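Local coordinates for CD180 antigen (Mus musculus, PDB 3T6Q), which may cooperate with MD-1 and TLR4 in the innate immune response of B cells to bacterial lipopolysaccharide, and leads to NF-kappa-B activation, at residues L283-T288 / K304-S309; T336-L341 / D360-S365; E583-E588 / V596-V601. One frame throughout, in Å; residues are numbered along the deposited sequence.

Contact 1 of 3, residues L283-T288 / K304-S309; sequences LDLTAT and KKLVLS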
loop_
_atom_site.group_PDB
_atom_site.type_symbol
_atom_site.label_atom_id
_atom_site.label_comp_id
_atom_site.label_asym_id
_atom_site.label_seq_id
_atom_site.Cartn_x
_atom_site.Cartn_y
_atom_site.Cartn_z
ATOM N N LEU A 283 -26.382 21.008 12.712
ATOM C CA LEU A 283 -25.500 21.491 11.639
ATOM C C LEU A 283 -24.171 21.944 12.267
ATOM O O LEU A 283 -24.139 22.739 13.233
ATOM C CB LEU A 283 -26.151 22.647 10.846
ATOM C CG LEU A 283 -25.258 23.509 9.942
ATOM C CD1 LEU A 283 -24.763 22.625 8.795
ATOM C CD2 LEU A 283 -26.138 24.639 9.443
ATOM N N ASP A 284 -23.085 21.428 11.725
ATOM C CA ASP A 284 -21.744 21.760 12.269
ATOM C C ASP A 284 -20.923 22.523 11.231
ATOM O O ASP A 284 -20.521 21.956 10.202
ATOM C CB ASP A 284 -20.998 20.480 12.682
ATOM C CG ASP A 284 -19.763 20.776 13.541
ATOM O OD1 ASP A 284 -18.991 21.727 13.199
ATOM O OD2 ASP A 284 -19.604 20.088 14.585
ATOM N N LEU A 285 -20.622 23.786 11.526
ATOM C CA LEU A 285 -19.828 24.641 10.609
ATOM C C LEU A 285 -18.490 25.064 11.239
ATOM O O LEU A 285 -18.038 26.198 11.056
ATOM C CB LEU A 285 -20.661 25.842 10.201
ATOM C CG LEU A 285 -21.948 25.502 9.394
ATOM C CD1 LEU A 285 -22.838 26.739 9.282
ATOM C CD2 LEU A 285 -21.598 24.993 7.991
ATOM N N THR A 286 -17.884 24.143 11.999
ATOM C CA THR A 286 -16.612 24.376 12.681
ATOM C C THR A 286 -15.528 24.841 11.699
ATOM O O THR A 286 -15.315 24.202 10.640
ATOM C CB THR A 286 -16.126 23.106 13.395
ATOM O OG1 THR A 286 -17.026 22.791 14.449
ATOM C CG2 THR A 286 -14.688 23.361 14.023
ATOM N N ALA A 287 -14.897 25.961 12.016
ATOM C CA ALA A 287 -13.704 26.434 11.263
ATOM C C ALA A 287 -13.969 26.622 9.760
ATOM O O ALA A 287 -13.155 26.190 8.939
ATOM C CB ALA A 287 -12.527 25.486 11.495
ATOM N N THR A 288 -15.062 27.288 9.413
ATOM C CA THR A 288 -15.442 27.460 8.011
ATOM C C THR A 288 -15.176 28.875 7.509
ATOM O O THR A 288 -15.730 29.294 6.462
ATOM C CB THR A 288 -16.942 27.105 7.764
ATOM O OG1 THR A 288 -17.786 27.781 8.731
ATOM C CG2 THR A 288 -17.130 25.540 7.798
ATOM N N LYS A 304 -32.147 22.323 15.527
ATOM C CA LYS A 304 -32.045 22.260 16.986
ATOM C C LYS A 304 -30.623 22.559 17.528
ATOM O O LYS A 304 -30.464 23.163 18.604
ATOM C CB LYS A 304 -32.529 20.891 17.483
ATOM C CG LYS A 304 -33.924 20.498 16.946
ATOM C CD LYS A 304 -35.013 21.520 17.302
ATOM C CE LYS A 304 -36.420 20.905 17.052
ATOM N NZ LYS A 304 -36.496 20.544 15.603
ATOM N N LYS A 305 -29.604 22.120 16.803
ATOM C CA LYS A 305 -28.211 22.247 17.307
ATOM C C LYS A 305 -27.351 22.868 16.228
ATOM O O LYS A 305 -27.403 22.434 15.073
ATOM C CB LYS A 305 -27.615 20.892 17.740
ATOM C CG LYS A 305 -28.516 20.150 18.740
ATOM C CD LYS A 305 -27.825 18.927 19.368
ATOM C CE LYS A 305 -28.781 18.101 20.205
ATOM N NZ LYS A 305 -28.002 17.235 21.139
ATOM N N LEU A 306 -26.554 23.861 16.615
ATOM C CA LEU A 306 -25.704 24.566 15.682
ATOM C C LEU A 306 -24.294 24.735 16.281
ATOM O O LEU A 306 -24.142 25.152 17.437
ATOM C CB LEU A 306 -26.300 25.954 15.341
ATOM C CG LEU A 306 -25.532 26.858 14.362
ATOM C CD1 LEU A 306 -25.370 26.222 12.964
ATOM C CD2 LEU A 306 -26.191 28.249 14.270
ATOM N N VAL A 307 -23.276 24.410 15.489
ATOM C CA VAL A 307 -21.929 24.587 15.954
ATOM C C VAL A 307 -21.253 25.614 15.045
ATOM O O VAL A 307 -21.135 25.383 13.828
ATOM C CB VAL A 307 -21.134 23.279 15.906
ATOM C CG1 VAL A 307 -19.668 23.530 16.371
ATOM C CG2 VAL A 307 -21.786 22.195 16.791
ATOM N N LEU A 308 -20.814 26.729 15.616
ATOM C CA LEU A 308 -20.117 27.810 14.824
ATOM C C LEU A 308 -18.731 28.079 15.413
ATOM O O LEU A 308 -18.168 29.169 15.283
ATOM C CB LEU A 308 -20.929 29.100 14.905
ATOM C CG LEU A 308 -22.368 29.060 14.317
ATOM C CD1 LEU A 308 -23.116 30.372 14.553
ATOM C CD2 LEU A 308 -22.325 28.721 12.854
ATOM N N SER A 309 -18.217 27.080 16.105
ATOM C CA SER A 309 -16.883 27.173 16.735
ATOM C C SER A 309 -15.778 27.420 15.720
ATOM O O SER A 309 -15.889 27.015 14.541
ATOM C CB SER A 309 -16.627 25.864 17.466
ATOM O OG SER A 309 -17.615 25.705 18.479
#

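Contact 2 of 3, residues T336-L341 / D360-S365; sequences TKRLEL and DDIETS. With GOL (glycerol), chain L.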
loop_
_atom_site.group_PDB
_atom_site.type_symbol
_atom_site.label_atom_id
_atom_site.label_comp_id
_atom_site.label_asym_id
_atom_site.label_seq_id
_atom_site.Cartn_x
_atom_site.Cartn_y
_atom_site.Cartn_z
ATOM N N THR A 336 -11.646 32.934 16.649
ATOM C CA THR A 336 -10.203 33.262 16.506
ATOM C C THR A 336 -9.914 34.721 16.765
ATOM O O THR A 336 -8.767 35.117 16.820
ATOM C CB THR A 336 -9.645 32.839 15.147
ATOM O OG1 THR A 336 -10.320 33.612 14.172
ATOM C CG2 THR A 336 -9.924 31.308 14.917
ATOM N N LYS A 337 -10.950 35.524 16.919
ATOM C CA LYS A 337 -10.804 36.926 17.336
ATOM C C LYS A 337 -11.431 37.020 18.735
ATOM O O LYS A 337 -12.277 36.191 19.099
ATOM C CB LYS A 337 -11.623 37.839 16.387
ATOM C CG LYS A 337 -11.058 37.926 14.990
ATOM C CD LYS A 337 -11.800 38.944 14.146
ATOM C CE LYS A 337 -11.560 38.673 12.673
ATOM N NZ LYS A 337 -10.241 39.148 12.189
ATOM N N ARG A 338 -11.081 38.038 19.503
ATOM C CA ARG A 338 -11.866 38.358 20.715
ATOM C C ARG A 338 -13.368 38.515 20.372
ATOM O O ARG A 338 -13.727 39.301 19.506
ATOM C CB ARG A 338 -11.323 39.687 21.304
ATOM C CG ARG A 338 -11.756 40.054 22.716
ATOM C CD ARG A 338 -13.259 40.224 22.962
ATOM N NE ARG A 338 -13.586 41.374 23.833
ATOM C CZ ARG A 338 -14.665 41.479 24.626
ATOM N NH1 ARG A 338 -14.803 42.603 25.314
ATOM N NH2 ARG A 338 -15.588 40.491 24.777
ATOM N N LEU A 339 -14.254 37.808 21.053
ATOM C CA LEU A 339 -15.658 37.876 20.701
ATOM C C LEU A 339 -16.360 38.861 21.627
ATOM O O LEU A 339 -16.323 38.678 22.829
ATOM C CB LEU A 339 -16.300 36.485 20.840
ATOM C CG LEU A 339 -17.791 36.370 20.448
ATOM C CD1 LEU A 339 -17.990 36.657 18.946
ATOM C CD2 LEU A 339 -18.317 34.992 20.805
ATOM N N GLU A 340 -17.012 39.876 21.070
ATOM C CA GLU A 340 -17.845 40.776 21.880
ATOM C C GLU A 340 -19.255 40.160 21.952
ATOM O O GLU A 340 -19.864 39.886 20.924
ATOM C CB GLU A 340 -17.885 42.171 21.202
ATOM C CG GLU A 340 -18.935 43.094 21.814
ATOM C CD GLU A 340 -18.721 43.298 23.318
ATOM O OE1 GLU A 340 -17.608 43.686 23.721
ATOM O OE2 GLU A 340 -19.662 43.066 24.111
ATOM N N LEU A 341 -19.792 39.982 23.141
ATOM C CA LEU A 341 -21.094 39.310 23.283
ATOM C C LEU A 341 -22.271 40.255 23.023
ATOM O O LEU A 341 -23.387 39.816 22.733
ATOM C CB LEU A 341 -21.253 38.719 24.692
ATOM C CG LEU A 341 -20.278 37.584 25.077
ATOM C CD1 LEU A 341 -20.733 36.874 26.349
ATOM C CD2 LEU A 341 -20.153 36.599 23.910
ATOM N N ASP A 360 -13.139 32.154 24.025
ATOM C CA ASP A 360 -13.527 33.222 23.121
ATOM C C ASP A 360 -12.865 34.601 23.431
ATOM O O ASP A 360 -13.240 35.623 22.825
ATOM C CB ASP A 360 -15.055 33.341 23.115
ATOM C CG ASP A 360 -15.739 32.293 22.195
ATOM O OD1 ASP A 360 -15.087 31.722 21.315
ATOM O OD2 ASP A 360 -16.960 32.058 22.364
ATOM N N ASP A 361 -11.964 34.618 24.428
ATOM C CA ASP A 361 -11.362 35.836 24.978
ATOM C C ASP A 361 -12.384 36.889 25.355
ATOM O O ASP A 361 -12.170 38.085 25.109
ATOM C CB ASP A 361 -10.395 36.442 23.970
ATOM C CG ASP A 361 -9.014 35.768 23.986
ATOM O OD1 ASP A 361 -8.615 35.094 24.988
ATOM O OD2 ASP A 361 -8.315 35.926 22.963
ATOM N N ILE A 362 -13.535 36.457 25.876
ATOM C CA ILE A 362 -14.610 37.382 26.174
ATOM C C ILE A 362 -14.160 38.132 27.430
ATOM O O ILE A 362 -13.638 37.494 28.400
ATOM C CB ILE A 362 -15.948 36.631 26.438
ATOM C CG1 ILE A 362 -16.484 36.017 25.114
ATOM C CG2 ILE A 362 -16.979 37.515 27.144
ATOM C CD1 ILE A 362 -17.397 34.809 25.380
ATOM N N GLU A 363 -14.385 39.448 27.406
ATOM C CA GLU A 363 -14.084 40.336 28.563
ATOM C C GLU A 363 -15.273 41.294 28.768
ATOM O O GLU A 363 -15.812 41.838 27.798
ATOM C CB GLU A 363 -12.777 41.136 28.312
ATOM C CG GLU A 363 -12.207 41.863 29.554
ATOM C CD GLU A 363 -12.819 43.252 29.802
ATOM O OE1 GLU A 363 -12.711 43.794 30.958
ATOM O OE2 GLU A 363 -13.429 43.820 28.847
ATOM N N THR A 364 -15.670 41.545 30.006
ATOM C CA THR A 364 -16.728 42.520 30.222
ATOM C C THR A 364 -16.716 43.103 31.645
ATOM O O THR A 364 -16.357 42.426 32.603
ATOM C CB THR A 364 -18.137 41.946 29.855
ATOM O OG1 THR A 364 -19.149 42.966 30.007
ATOM C CG2 THR A 364 -18.490 40.777 30.746
ATOM N N SER A 365 -17.139 44.360 31.756
ATOM C CA SER A 365 -17.351 45.019 33.075
ATOM C C SER A 365 -18.662 44.615 33.791
ATOM O O SER A 365 -18.866 44.960 34.967
ATOM C CB SER A 365 -17.378 46.537 32.896
ATOM O OG SER A 365 -18.595 46.969 32.286
HETATM C C1 GOL L . -8.682 30.799 21.506
HETATM O O1 GOL L . -8.325 30.706 20.125
HETATM C C2 GOL L . -8.926 32.295 21.762
HETATM O O2 GOL L . -9.056 32.538 23.170
HETATM C C3 GOL L . -10.203 32.783 21.086
HETATM O O3 GOL L . -10.199 34.245 20.999
HETATM O O HOH W 1 -12.168 43.836 26.217
#

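Contact 3 of 3, residues E583-E588 / V596-V601; sequences EDTLCE and VRLSDV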
loop_
_atom_site.group_PDB
_atom_site.type_symbol
_atom_site.label_atom_id
_atom_site.label_comp_id
_atom_site.label_asym_id
_atom_site.label_seq_id
_atom_site.Cartn_x
_atom_site.Cartn_y
_atom_site.Cartn_z
ATOM N N GLU A 583 0.759 1.874 47.205
ATOM C CA GLU A 583 2.094 1.708 46.607
ATOM C C GLU A 583 2.916 3.013 46.417
ATOM O O GLU A 583 4.139 2.950 46.206
ATOM C CB GLU A 583 2.015 0.961 45.268
ATOM C CG GLU A 583 1.401 -0.430 45.337
ATOM C CD GLU A 583 1.362 -1.093 43.971
ATOM O OE1 GLU A 583 1.344 -0.361 42.957
ATOM O OE2 GLU A 583 1.361 -2.343 43.903
ATOM N N ASP A 584 2.251 4.165 46.477
ATOM C CA ASP A 584 2.956 5.447 46.466
ATOM C C ASP A 584 2.830 6.201 47.796
ATOM O O ASP A 584 2.990 7.418 47.840
ATOM C CB ASP A 584 2.495 6.294 45.281
ATOM C CG ASP A 584 2.584 5.530 43.966
ATOM O OD1 ASP A 584 3.490 5.831 43.173
ATOM O OD2 ASP A 584 1.767 4.621 43.738
ATOM N N THR A 585 2.546 5.455 48.865
ATOM C CA THR A 585 2.426 6.011 50.221
ATOM C C THR A 585 3.643 5.511 51.021
ATOM O O THR A 585 3.648 4.402 51.531
ATOM C CB THR A 585 1.092 5.608 50.865
ATOM O OG1 THR A 585 0.046 5.999 49.975
ATOM C CG2 THR A 585 0.880 6.325 52.243
ATOM N N LEU A 586 4.661 6.368 51.088
ATOM C CA LEU A 586 6.014 5.982 51.478
ATOM C C LEU A 586 6.466 6.816 52.668
ATOM O O LEU A 586 6.001 7.956 52.852
ATOM C CB LEU A 586 6.989 6.208 50.307
ATOM C CG LEU A 586 6.563 5.800 48.880
ATOM C CD1 LEU A 586 7.585 6.213 47.817
ATOM C CD2 LEU A 586 6.288 4.314 48.804
ATOM N N CYS A 587 7.361 6.231 53.462
ATOM C CA CYS A 587 7.998 6.882 54.586
ATOM C C CYS A 587 8.950 7.969 54.074
ATOM O O CYS A 587 9.600 7.815 53.036
ATOM C CB CYS A 587 8.814 5.872 55.364
ATOM S SG CYS A 587 7.984 4.420 56.050
ATOM N N GLU A 588 9.036 9.062 54.816
ATOM C CA GLU A 588 10.024 10.089 54.553
ATOM C C GLU A 588 11.099 10.069 55.663
ATOM O O GLU A 588 12.247 10.434 55.431
ATOM C CB GLU A 588 9.363 11.453 54.440
ATOM C CG GLU A 588 10.278 12.654 54.376
ATOM C CD GLU A 588 11.203 12.651 53.161
ATOM O OE1 GLU A 588 12.201 13.408 53.162
ATOM O OE2 GLU A 588 10.948 11.890 52.217
ATOM N N VAL A 596 10.415 3.702 51.501
ATOM C CA VAL A 596 9.770 2.411 51.815
ATOM C C VAL A 596 8.255 2.631 51.988
ATOM O O VAL A 596 7.834 3.569 52.663
ATOM C CB VAL A 596 10.370 1.761 53.102
ATOM C CG1 VAL A 596 9.673 0.471 53.474
ATOM C CG2 VAL A 596 11.880 1.518 52.952
ATOM N N ARG A 597 7.452 1.754 51.388
ATOM C CA ARG A 597 5.990 1.742 51.542
ATOM C C ARG A 597 5.637 1.487 52.981
ATOM O O ARG A 597 6.261 0.624 53.618
ATOM C CB ARG A 597 5.380 0.600 50.701
ATOM C CG ARG A 597 5.521 0.806 49.216
ATOM C CD ARG A 597 5.130 -0.423 48.432
ATOM N NE ARG A 597 5.328 -0.150 47.016
ATOM C CZ ARG A 597 5.051 -0.997 46.030
ATOM N NH1 ARG A 597 4.547 -2.195 46.298
ATOM N NH2 ARG A 597 5.267 -0.627 44.770
ATOM N N LEU A 598 4.625 2.197 53.490
ATOM C CA LEU A 598 4.203 1.976 54.865
ATOM C C LEU A 598 3.668 0.575 55.062
ATOM O O LEU A 598 3.726 0.056 56.176
ATOM C CB LEU A 598 3.130 2.972 55.348
ATOM C CG LEU A 598 3.199 4.508 55.319
ATOM C CD1 LEU A 598 2.608 5.062 56.608
ATOM C CD2 LEU A 598 4.558 5.111 55.072
ATOM N N SER A 599 3.116 -0.016 53.998
ATOM C CA SER A 599 2.659 -1.411 54.044
ATOM C C SER A 599 3.813 -2.383 54.392
ATOM O O SER A 599 3.579 -3.437 54.979
ATOM C CB SER A 599 1.953 -1.819 52.738
ATOM O OG SER A 599 2.795 -1.607 51.609
ATOM N N ASP A 600 5.052 -1.997 54.081
ATOM C CA ASP A 600 6.225 -2.818 54.413
ATOM C C ASP A 600 6.906 -2.497 55.757
ATOM O O ASP A 600 7.989 -3.017 56.027
ATOM C CB ASP A 600 7.237 -2.781 53.260
ATOM C CG ASP A 600 6.629 -3.235 51.955
ATOM O OD1 ASP A 600 5.696 -4.069 52.017
ATOM O OD2 ASP A 600 7.051 -2.754 50.877
ATOM N N VAL A 601 6.271 -1.677 56.601
ATOM C CA VAL A 601 6.871 -1.261 57.871
ATOM C C VAL A 601 6.246 -1.958 59.080
ATOM O O VAL A 601 5.017 -1.932 59.244
ATOM C CB VAL A 601 6.752 0.271 58.105
ATOM C CG1 VAL A 601 7.136 0.631 59.545
ATOM C CG2 VAL A 601 7.611 1.034 57.116
HETATM O O HOH W 2 2.220 1.854 51.660
#

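Contact 1 of 3, residues L283-T288 / K304-S309
Leu-283 and Asp-284 pair in parallel with Leu-306 and Val-307, and the backbone bonding runs on past the strand ends, from Leu-283 N to Lys-305 O (2.9 Å) as far as Ala-287 N to Ser-309 O (2.9 Å). On one face the side chains of Asp-284 and Val-307 cross obliquely: with CG anti to the backbone N (chi1 -167°), the Asp-284 carboxylate carbon comes 3.7 Å from Val-307 CB, OD1 near CG1 and OD2 near CG2. Asp-284 OD1 is gripped twice by Thr-286: the backbone N meets it nearly along its C-O axis, closing an Asx turn, and OG1 donates to its syn lone pair at 2.6 Å. Thr-286 OG1 also lies against Val-307 CG1 (3.3 Å). On the other face Leu-283 and Leu-306 lie side by side, CD2 to CD1 at 3.9 Å, and just past the strands Leu-285 CD1 and Leu-308 CD2 meet likewise at 4.1 Å, the stacked leucine core of a leucine-rich repeat solenoid. Asn-311 binds Leu-285 O and Thr-288 N through its side-chain amide. Strand 255-260 flanks Asp-284 on one side; beyond strand 305-307 comes strand 329-331, where Lys-305 touches His-329 and Ser-309 touches Ser-331.

Contact 2 of 3, residues T336-L341 / D360-S365
Arg-338 reaches Asp-361 and Glu-363 because its CG stands anti to the backbone N (chi1 -166°) and its chain then bends at chi2 (-60°) and again at chi3. This joins the loops that follow the strands of two successive leucine-rich repeats, LRR 11 and LRR 12. Arg-338 CG rests 3.1 Å from Asp-361 O, and the guanidinium carries on to Glu-363, whose backbone N sits over one of its faces toward the rim. NH1 makes a weak, bent hydrogen bond to Glu-363 O (2.8 Å, 125°), while NH2 donates back to Leu-339 O from above that carbonyl plane. The carboxylates of Glu-340 and Glu-363 join it in a salt-bridge network through charge alone, their nearer oxygens lying well out of the guanidinium plane; Arg-338 NH1 to Glu-363 OE2 is long at 4.0 Å. Leu-339 N donates to Asp-360 O (3.0 Å), the one backbone bond between the segments. Among the buried side chains, Leu-341 and Ile-362 cross at about a right angle, Leu-341 CD2 being 3.6 Å from Ile-362 CD1, and Ile-362 packs onward against Leu-389. A water completes the link, accepting from Arg-338 NH1 at 3.0 Å and donating to Glu-363 OE2 at 2.9 Å.

Contact 3 of 3, residues E583-E588 / V596-V601
Val-596 O accepts from Cys-587 N at 2.8 Å and also lies 3.2 Å from Leu-586 CA in a CA-H...O contact. Arg-597 follows with its CG against Leu-586 CD2 (3.6 Å), and its chain, extended from CG to NE, runs alongside Glu-583. The guanidinium is covered on one face by Glu-583 CB, 3.6 Å above its centre, and the carboxylate plane of Glu-583 is stacked only 22° from it. Glu-583 OE2 and Arg-597 NH1 are 4.0 Å apart, a long salt bridge with no N-H aimed at the oxygen. Leu-598 N donates in the carbonyl plane to Thr-585 O, at 3.1 Å. A water also donates to that oxygen and accepts from Ser-599 N, tying the start of the short 3-10 turn to Thr-585. Leu-598 CD2 touches Cys-587 SG (3.6 Å), and the same side chain is packed against Phe-568, Leu-569 and Tyr-572 of helix 566-574. After Asp-600 N returns to Arg-597 O, Val-601 brings CG2 against Cys-587 SG (3.6 Å). That sulfur is disulfide-bonded to Cys-561, so the apolar contacts gather round a disulfide of the LRRCT module, the cysteine-bearing cap that closes the C-terminal end of the solenoid.

In the fold
From the N terminus the three contacts close in series, none nested in or crossing another. Contact 1 closes a loop of one repeat length, joining the strand region of LRR 9 to that of LRR 10. Contact 2 closes another loop of this length, one repeat junction further on, between the loops that follow the strands of LRR 11 and LRR 12; its centre is about 19 Å from that of contact 1, with no atoms touching. Many repeats later, contact 3 closes the shortest loop, inside the C-terminal cap, its centre about 50 Å from that of contact 2. Contacts 1 and 2 thus join successive coils of the solenoid, whereas contact 3 fastens the cap to itself.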